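Aminotransferase, class III (Deinococcus radiodurans, PDB 3I4J) probably acts as a pyridoxal-phosphate-dependent transaminase of class III, moving amino groups between amino and keto substrates. Local coordinates at residues C[378-382]-C[423-428]; C[33-39]-C[402-406]; C[164-168]-C[204-210]. The protein carries 1 engineered substitution. Residues are numbered along the deposited sequence.

Contact 1: C[378-382]-C[423-428]; sequences AALKR and GALEDV
Two helices of the C-terminal small domain of this fold-type I aminotransferase cross here: segment 378-382 of helix 372-382 meets the end of helix 411-428, the chain's last helix. The short axes approach to 8.6 Å and make an angle of 128° between their N-to-C directions, so the helices run obliquely antiparallel. Alanines at the crossing allow the backbones to come close. The CA atoms of Ala379 and Ala424 lie 4.8 Å apart, the nearest such pair, and their CB atoms 3.9 Å apart; Ala424 CB comes within 3.6 Å of Ala379 N. Ala378 points toward the other helix, its CB 4.1 Å from Ala424 CB and 3.8 Å from Val428 CG2, with Val428 in the t rotamer. Leu425 points its CA-to-CB bond away from segment 378-382; its side chain packs on Phe340 and Ile375, the latter earlier in helix 372-382. At the exposed edge, Arg382 extends (chi1 m, chi2 and chi3 t, chi4 -84°) across Gly423, one face of its guanidinium over the backbone, with NE 3.2 Å from Gly423 C. A CB on Gly423 would clash with NH1, so the absence of a side chain lets the arginine pass. Asp427, chi1 m, receives it in a bidentate, side-on salt bridge: Arg382 NE donates to Asp427 OD2 at 2.6 Å, and Arg382 NH2 to Asp427 OD1 at 3.0 Å, both nearly linear.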
loop_
_atom_site.group_PDB
_atom_site.type_symbol
_atom_site.label_atom_id
_atom_site.label_comp_id
_atom_site.label_asym_id
_atom_site.label_seq_id
_atom_site.Cartn_x
_atom_site.Cartn_y
_atom_site.Cartn_z
ATOM N N ALA C 378 -10.039 24.972 15.351
ATOM C CA ALA C 378 -10.179 26.412 15.176
ATOM C C ALA C 378 -9.454 26.848 13.909
ATOM O O ALA C 378 -9.933 27.716 13.176
ATOM C CB ALA C 378 -9.617 27.147 16.387
ATOM N N ALA C 379 -8.300 26.238 13.653
ATOM C CA ALA C 379 -7.517 26.553 12.464
ATOM C C ALA C 379 -8.314 26.164 11.222
ATOM O O ALA C 379 -8.396 26.926 10.256
ATOM C CB ALA C 379 -6.195 25.798 12.493
ATOM N N LEU C 380 -8.902 24.973 11.253
ATOM C CA LEU C 380 -9.689 24.490 10.127
ATOM C C LEU C 380 -10.818 25.477 9.849
ATOM O O LEU C 380 -11.069 25.839 8.701
ATOM C CB LEU C 380 -10.268 23.105 10.431
ATOM C CG LEU C 380 -10.976 22.409 9.265
ATOM C CD1 LEU C 380 -9.985 22.174 8.141
ATOM C CD2 LEU C 380 -11.570 21.090 9.731
ATOM N N LYS C 381 -11.484 25.909 10.917
ATOM C CA LYS C 381 -12.587 26.861 10.822
ATOM C C LYS C 381 -12.147 28.091 10.033
ATOM O O LYS C 381 -12.911 28.631 9.230
ATOM C CB LYS C 381 -13.026 27.286 12.225
ATOM C CG LYS C 381 -14.532 27.369 12.430
ATOM C CD LYS C 381 -15.163 25.984 12.400
ATOM C CE LYS C 381 -16.620 26.023 12.839
ATOM N NZ LYS C 381 -17.459 26.887 11.960
ATOM N N ARG C 382 -10.911 28.529 10.269
ATOM C CA ARG C 382 -10.365 29.696 9.581
ATOM C C ARG C 382 -9.772 29.369 8.219
ATOM O O ARG C 382 -9.356 30.264 7.485
ATOM C CB ARG C 382 -9.305 30.378 10.449
ATOM C CG ARG C 382 -9.889 31.254 11.539
ATOM C CD ARG C 382 -8.824 31.716 12.515
ATOM N NE ARG C 382 -9.380 32.610 13.525
ATOM C CZ ARG C 382 -9.546 33.918 13.362
ATOM N NH1 ARG C 382 -9.193 34.505 12.227
ATOM N NH2 ARG C 382 -10.075 34.640 14.338
ATOM N N GLY C 423 -4.771 33.457 14.268
ATOM C CA GLY C 423 -6.199 33.567 14.502
ATOM C C GLY C 423 -6.727 32.391 15.301
ATOM O O GLY C 423 -7.549 32.563 16.204
ATOM N N ALA C 424 -6.258 31.192 14.963
ATOM C CA ALA C 424 -6.673 29.976 15.654
ATOM C C ALA C 424 -6.231 30.029 17.112
ATOM O O ALA C 424 -6.991 29.677 18.017
ATOM C CB ALA C 424 -6.069 28.748 14.968
ATOM N N LEU C 425 -4.994 30.464 17.334
ATOM C CA LEU C 425 -4.463 30.571 18.688
ATOM C C LEU C 425 -5.284 31.589 19.474
ATOM O O LEU C 425 -5.547 31.402 20.662
ATOM C CB LEU C 425 -2.992 30.996 18.649
ATOM C CG LEU C 425 -2.006 29.950 18.117
ATOM C CD1 LEU C 425 -0.630 30.574 17.919
ATOM C CD2 LEU C 425 -1.932 28.785 19.092
ATOM N N GLU C 426 -5.690 32.662 18.802
ATOM C CA GLU C 426 -6.496 33.701 19.431
ATOM C C GLU C 426 -7.867 33.149 19.829
ATOM O O GLU C 426 -8.356 33.417 20.925
ATOM C CB GLU C 426 -6.669 34.883 18.471
ATOM C CG GLU C 426 -7.682 35.936 18.919
ATOM C CD GLU C 426 -7.299 36.613 20.221
ATOM O OE1 GLU C 426 -6.166 37.128 20.316
ATOM O OE2 GLU C 426 -8.135 36.636 21.150
ATOM N N ASP C 427 -8.479 32.375 18.937
ATOM C CA ASP C 427 -9.793 31.799 19.209
ATOM C C ASP C 427 -9.778 30.891 20.438
ATOM O O ASP C 427 -10.645 30.990 21.307
ATOM C CB ASP C 427 -10.297 30.987 18.006
ATOM C CG ASP C 427 -10.356 31.799 16.725
ATOM O OD1 ASP C 427 -10.738 32.985 16.782
ATOM O OD2 ASP C 427 -10.035 31.239 15.654
ATOM N N VAL C 428 -8.787 30.009 20.507
ATOM C CA VAL C 428 -8.676 29.066 21.613
ATOM C C VAL C 428 -8.061 29.658 22.878
ATOM O O VAL C 428 -8.577 29.458 23.977
ATOM C CB VAL C 428 -7.847 27.830 21.197
ATOM C CG1 VAL C 428 -7.764 26.841 22.349
ATOM C CG2 VAL C 428 -8.475 27.174 19.979
#

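Contact 2: C[33-39]-C[402-406]; sequences DGSSGAL and LLGPP
A type I beta turn from Asp33 to Ser36, following strand 30-32 of the N-terminal antiparallel sheet, packs against the end of strand 400-403 in the small-domain sheet of this fold-type I aminotransferase. Asp33 opens the turn: its O accepts from Ser36 N at 3.2 Å and lies 3.4 Å from Pro406 CD, while its carboxylate (chi1 t) folds back so that OD1 accepts from Gly37 N at 2.7 Å. Gly34 and Ser35 occupy the turn's central positions, at phi/psi -63/-18 and -122/16. The CA of Gly34 is 4.4 Å from that of Pro405, and the CA of Ser35 is 4.3 Å from that of Gly404. Gly34 O accepts from Gly404 N at 2.9 Å, a backbone bond from the loop just after strand 400-403 to the turn. Ser35 points away, its OG (chi1 p) donating to Gly37 O at 2.8 Å; Ser35 and Ala38 pack on Gln68 and His65 of the second subunit, placing the turn at the dimer interface. Ser36, left-handed at 49/45, points toward segment 402-406, and its OG (chi1 m) donates to Gly404 O at 2.7 Å; Arg239 bonds to Pro405 O nearby. Ala38 O is hydrogen-bonded to Lys261. Gly404, extended at 175/84, could hardly carry a CB beside Leu39 CG. Leu39, also left-handed (57/45), brings its CD2 to 4.4 Å from Leu402 CD2.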
loop_
_atom_site.group_PDB
_atom_site.type_symbol
_atom_site.label_atom_id
_atom_site.label_comp_id
_atom_site.label_asym_id
_atom_site.label_seq_id
_atom_site.Cartn_x
_atom_site.Cartn_y
_atom_site.Cartn_z
ATOM N N ASP C 33 -3.112 24.391 2.873
ATOM C CA ASP C 33 -2.646 23.088 3.336
ATOM C C ASP C 33 -1.357 23.236 4.139
ATOM O O ASP C 33 -0.267 22.932 3.648
ATOM C CB ASP C 33 -2.403 22.176 2.134
ATOM C CG ASP C 33 -2.462 20.712 2.496
ATOM O OD1 ASP C 33 -2.444 20.389 3.705
ATOM O OD2 ASP C 33 -2.524 19.882 1.571
ATOM N N GLY C 34 -1.503 23.694 5.377
ATOM C CA GLY C 34 -0.357 23.922 6.247
ATOM C C GLY C 34 0.481 22.712 6.612
ATOM O O GLY C 34 1.616 22.866 7.057
ATOM N N SER C 35 -0.064 21.513 6.434
ATOM C CA SER C 35 0.670 20.292 6.753
ATOM C C SER C 35 0.804 19.376 5.537
ATOM O O SER C 35 1.123 18.192 5.682
ATOM C CB SER C 35 -0.032 19.540 7.882
ATOM O OG SER C 35 -1.353 19.202 7.502
ATOM N N SER C 36 0.565 19.926 4.345
ATOM C CA SER C 36 0.653 19.159 3.098
ATOM C C SER C 36 -0.127 17.860 3.271
ATOM O O SER C 36 0.335 16.784 2.881
ATOM C CB SER C 36 2.114 18.831 2.776
ATOM O OG SER C 36 2.920 19.998 2.775
ATOM N N GLY C 37 -1.322 17.972 3.840
ATOM C CA GLY C 37 -2.123 16.794 4.105
ATOM C C GLY C 37 -1.536 16.216 5.384
ATOM O O GLY C 37 -1.854 16.663 6.489
ATOM N N ALA C 38 -0.668 15.225 5.228
ATOM C CA ALA C 38 0.010 14.597 6.360
ATOM C C ALA C 38 1.480 14.551 5.958
ATOM O O ALA C 38 2.109 13.491 5.968
ATOM C CB ALA C 38 -0.530 13.185 6.587
ATOM N N LEU C 39 2.008 15.722 5.606
ATOM C CA LEU C 39 3.384 15.882 5.147
ATOM C C LEU C 39 3.622 14.981 3.942
ATOM O O LEU C 39 4.642 14.302 3.832
ATOM C CB LEU C 39 4.380 15.586 6.276
ATOM C CG LEU C 39 4.687 16.820 7.134
ATOM C CD1 LEU C 39 3.437 17.294 7.859
ATOM C CD2 LEU C 39 5.771 16.480 8.131
ATOM N N LEU C 402 2.036 19.740 14.543
ATOM C CA LEU C 402 3.037 19.489 13.514
ATOM C C LEU C 402 2.676 20.291 12.268
ATOM O O LEU C 402 1.569 20.179 11.748
ATOM C CB LEU C 402 3.103 17.990 13.191
ATOM C CG LEU C 402 4.276 17.496 12.338
ATOM C CD1 LEU C 402 5.591 17.880 13.000
ATOM C CD2 LEU C 402 4.200 15.986 12.176
ATOM N N LEU C 403 3.611 21.112 11.803
ATOM C CA LEU C 403 3.388 21.933 10.619
ATOM C C LEU C 403 4.386 21.585 9.522
ATOM O O LEU C 403 5.512 21.172 9.789
ATOM C CB LEU C 403 3.508 23.418 10.975
ATOM C CG LEU C 403 2.496 23.982 11.979
ATOM C CD1 LEU C 403 2.922 25.383 12.416
ATOM C CD2 LEU C 403 1.111 24.013 11.348
ATOM N N GLY C 404 3.965 21.760 8.279
ATOM C CA GLY C 404 4.837 21.452 7.169
ATOM C C GLY C 404 4.110 21.607 5.853
ATOM O O GLY C 404 3.604 20.632 5.301
ATOM N N PRO C 405 4.036 22.836 5.328
ATOM C CA PRO C 405 3.361 23.108 4.060
ATOM C C PRO C 405 4.219 22.625 2.890
ATOM O O PRO C 405 5.362 22.200 3.080
ATOM C CB PRO C 405 3.205 24.627 4.082
ATOM C CG PRO C 405 4.469 25.065 4.784
ATOM C CD PRO C 405 4.561 24.079 5.930
ATOM N N PRO C 406 3.674 22.668 1.666
ATOM C CA PRO C 406 4.422 22.229 0.484
ATOM C C PRO C 406 5.729 23.002 0.332
ATOM O O PRO C 406 5.784 24.203 0.608
ATOM C CB PRO C 406 3.451 22.509 -0.659
ATOM C CG PRO C 406 2.116 22.277 -0.016
ATOM C CD PRO C 406 2.273 22.970 1.320
#

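Contact 3: C[164-168]-C[204-210]; sequences PKPDP and DAALAPA
Asp204 begins a type II beta turn that ends at Leu207, closed by Leu207 N to Asp204 O at 2.9 Å. Its carboxylate (chi1 t) has two charged partners: OD2 receives Lys165 NZ at 2.8 Å in a salt bridge, and OD1 pairs with Arg347 of strand 343-349. Ala205 and Ala206 form the turn's corner, Ala206 with positive phi (61/25). Leu207, in the t,p rotamer, then fills the centre of the contact: its CD2 lies 3.5 Å from Lys165 CG and 3.6 Å from Pro166 CG, its CD1 3.5 Å from Pro168 CG. Ala208 turns its CB away, but its O comes within 3.1 Å of Pro168 CG. Pro209 CG rests 3.8 Å from Pro166 CB. Ala210 CA lies 4.6 Å from Pro168 CA. A water accepts from Ala210 N (2.8 Å) and donates to Asp167 O (2.9 Å). The result is proline-rich loop packing beside the seven-stranded mixed sheet of the PLP-dependent transferase fold, between the loops following strands 162-163 and 191-196.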
loop_
_atom_site.group_PDB
_atom_site.type_symbol
_atom_site.label_atom_id
_atom_site.label_comp_id
_atom_site.label_asym_id
_atom_site.label_seq_id
_atom_site.Cartn_x
_atom_site.Cartn_y
_atom_site.Cartn_z
ATOM N N PRO C 164 16.888 6.152 24.762
ATOM C CA PRO C 164 16.236 7.350 25.296
ATOM C C PRO C 164 16.001 8.435 24.245
ATOM O O PRO C 164 16.714 8.519 23.241
ATOM C CB PRO C 164 17.209 7.819 26.381
ATOM C CG PRO C 164 17.837 6.543 26.841
ATOM C CD PRO C 164 18.094 5.821 25.542
ATOM N N LYS C 165 15.000 9.269 24.494
ATOM C CA LYS C 165 14.676 10.364 23.592
ATOM C C LYS C 165 15.908 11.261 23.479
ATOM O O LYS C 165 16.657 11.424 24.446
ATOM C CB LYS C 165 13.497 11.158 24.162
ATOM C CG LYS C 165 13.082 12.365 23.348
ATOM C CD LYS C 165 11.912 13.102 23.998
ATOM C CE LYS C 165 10.666 12.233 24.071
ATOM N NZ LYS C 165 9.467 13.014 24.504
ATOM N N PRO C 166 16.150 11.836 22.293
ATOM C CA PRO C 166 17.320 12.706 22.153
ATOM C C PRO C 166 17.141 13.988 22.970
ATOM O O PRO C 166 16.014 14.426 23.219
ATOM C CB PRO C 166 17.380 12.966 20.646
ATOM C CG PRO C 166 15.938 12.873 20.228
ATOM C CD PRO C 166 15.439 11.687 21.010
ATOM N N ASP C 167 18.253 14.575 23.396
ATOM C CA ASP C 167 18.210 15.810 24.175
ATOM C C ASP C 167 18.966 16.881 23.407
ATOM O O ASP C 167 20.189 16.961 23.482
ATOM C CB ASP C 167 18.857 15.616 25.545
ATOM C CG ASP C 167 18.676 16.825 26.443
ATOM O OD1 ASP C 167 18.247 17.879 25.930
ATOM O OD2 ASP C 167 18.968 16.727 27.654
ATOM N N PRO C 168 18.239 17.719 22.655
ATOM C CA PRO C 168 18.795 18.806 21.844
ATOM C C PRO C 168 19.634 19.816 22.633
ATOM O O PRO C 168 20.439 20.545 22.055
ATOM C CB PRO C 168 17.550 19.451 21.237
ATOM C CG PRO C 168 16.568 18.321 21.187
ATOM C CD PRO C 168 16.773 17.665 22.516
ATOM N N ASP C 204 6.762 13.421 18.376
ATOM C CA ASP C 204 7.325 14.538 19.124
ATOM C C ASP C 204 7.675 15.570 18.062
ATOM O O ASP C 204 8.824 15.674 17.634
ATOM C CB ASP C 204 8.587 14.113 19.873
ATOM C CG ASP C 204 8.852 14.969 21.098
ATOM O OD1 ASP C 204 8.656 16.200 21.028
ATOM O OD2 ASP C 204 9.268 14.409 22.132
ATOM N N ALA C 205 6.656 16.314 17.646
ATOM C CA ALA C 205 6.751 17.323 16.597
ATOM C C ALA C 205 8.094 17.994 16.323
ATOM O O ALA C 205 8.500 18.919 17.024
ATOM C CB ALA C 205 5.682 18.397 16.824
ATOM N N ALA C 206 8.762 17.520 15.276
ATOM C CA ALA C 206 10.027 18.080 14.822
ATOM C C ALA C 206 11.203 18.062 15.789
ATOM O O ALA C 206 12.115 18.881 15.665
ATOM C CB ALA C 206 9.799 19.506 14.325
ATOM N N LEU C 207 11.192 17.139 16.742
ATOM C CA LEU C 207 12.307 17.042 17.682
ATOM C C LEU C 207 13.547 16.637 16.892
ATOM O O LEU C 207 13.524 15.658 16.146
ATOM C CB LEU C 207 12.020 15.991 18.754
ATOM C CG LEU C 207 13.176 15.782 19.740
ATOM C CD1 LEU C 207 13.395 17.071 20.523
ATOM C CD2 LEU C 207 12.862 14.629 20.683
ATOM N N ALA C 208 14.629 17.392 17.057
ATOM C CA ALA C 208 15.868 17.103 16.351
ATOM C C ALA C 208 17.049 17.111 17.309
ATOM O O ALA C 208 17.155 17.986 18.168
ATOM C CB ALA C 208 16.096 18.125 15.244
ATOM N N PRO C 209 17.942 16.121 17.184
ATOM C CA PRO C 209 19.127 16.016 18.040
ATOM C C PRO C 209 20.075 17.179 17.754
ATOM O O PRO C 209 19.949 17.860 16.732
ATOM C CB PRO C 209 19.730 14.672 17.631
ATOM C CG PRO C 209 18.522 13.889 17.169
ATOM C CD PRO C 209 17.794 14.915 16.352
ATOM N N ALA C 210 21.019 17.402 18.660
ATOM C CA ALA C 210 21.986 18.478 18.506
ATOM C C ALA C 210 23.071 18.080 17.513
ATOM O O ALA C 210 23.218 16.900 17.169
ATOM C CB ALA C 210 22.618 18.802 19.855
HETATM O O HOH W 1 21.306 15.825 21.013
#

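How the contacts relate
Contact 3 lies wholly within the span between the two segments of contact 2, which joins residues 363 positions apart; contact 1 comes after contact 3, and its segments alternate along the chain with those of contact 2. Strand 400-403 is the common element: it follows helix 372-382, precedes helix 411-428, and carries Leu402, whose CD1 touches Ala205 CA of contact 3 at 3.8 Å. Centres of contacts 2 and 3 are about 20 Å apart. Contacts 1 and 2 (centres about 16 Å, nearest atoms about 8 Å) and contacts 1 and 3 (about 28 and 13 Å) do not touch. Together they tie the small C-terminal domain internally, to the N-terminal segment and to the large-domain loops.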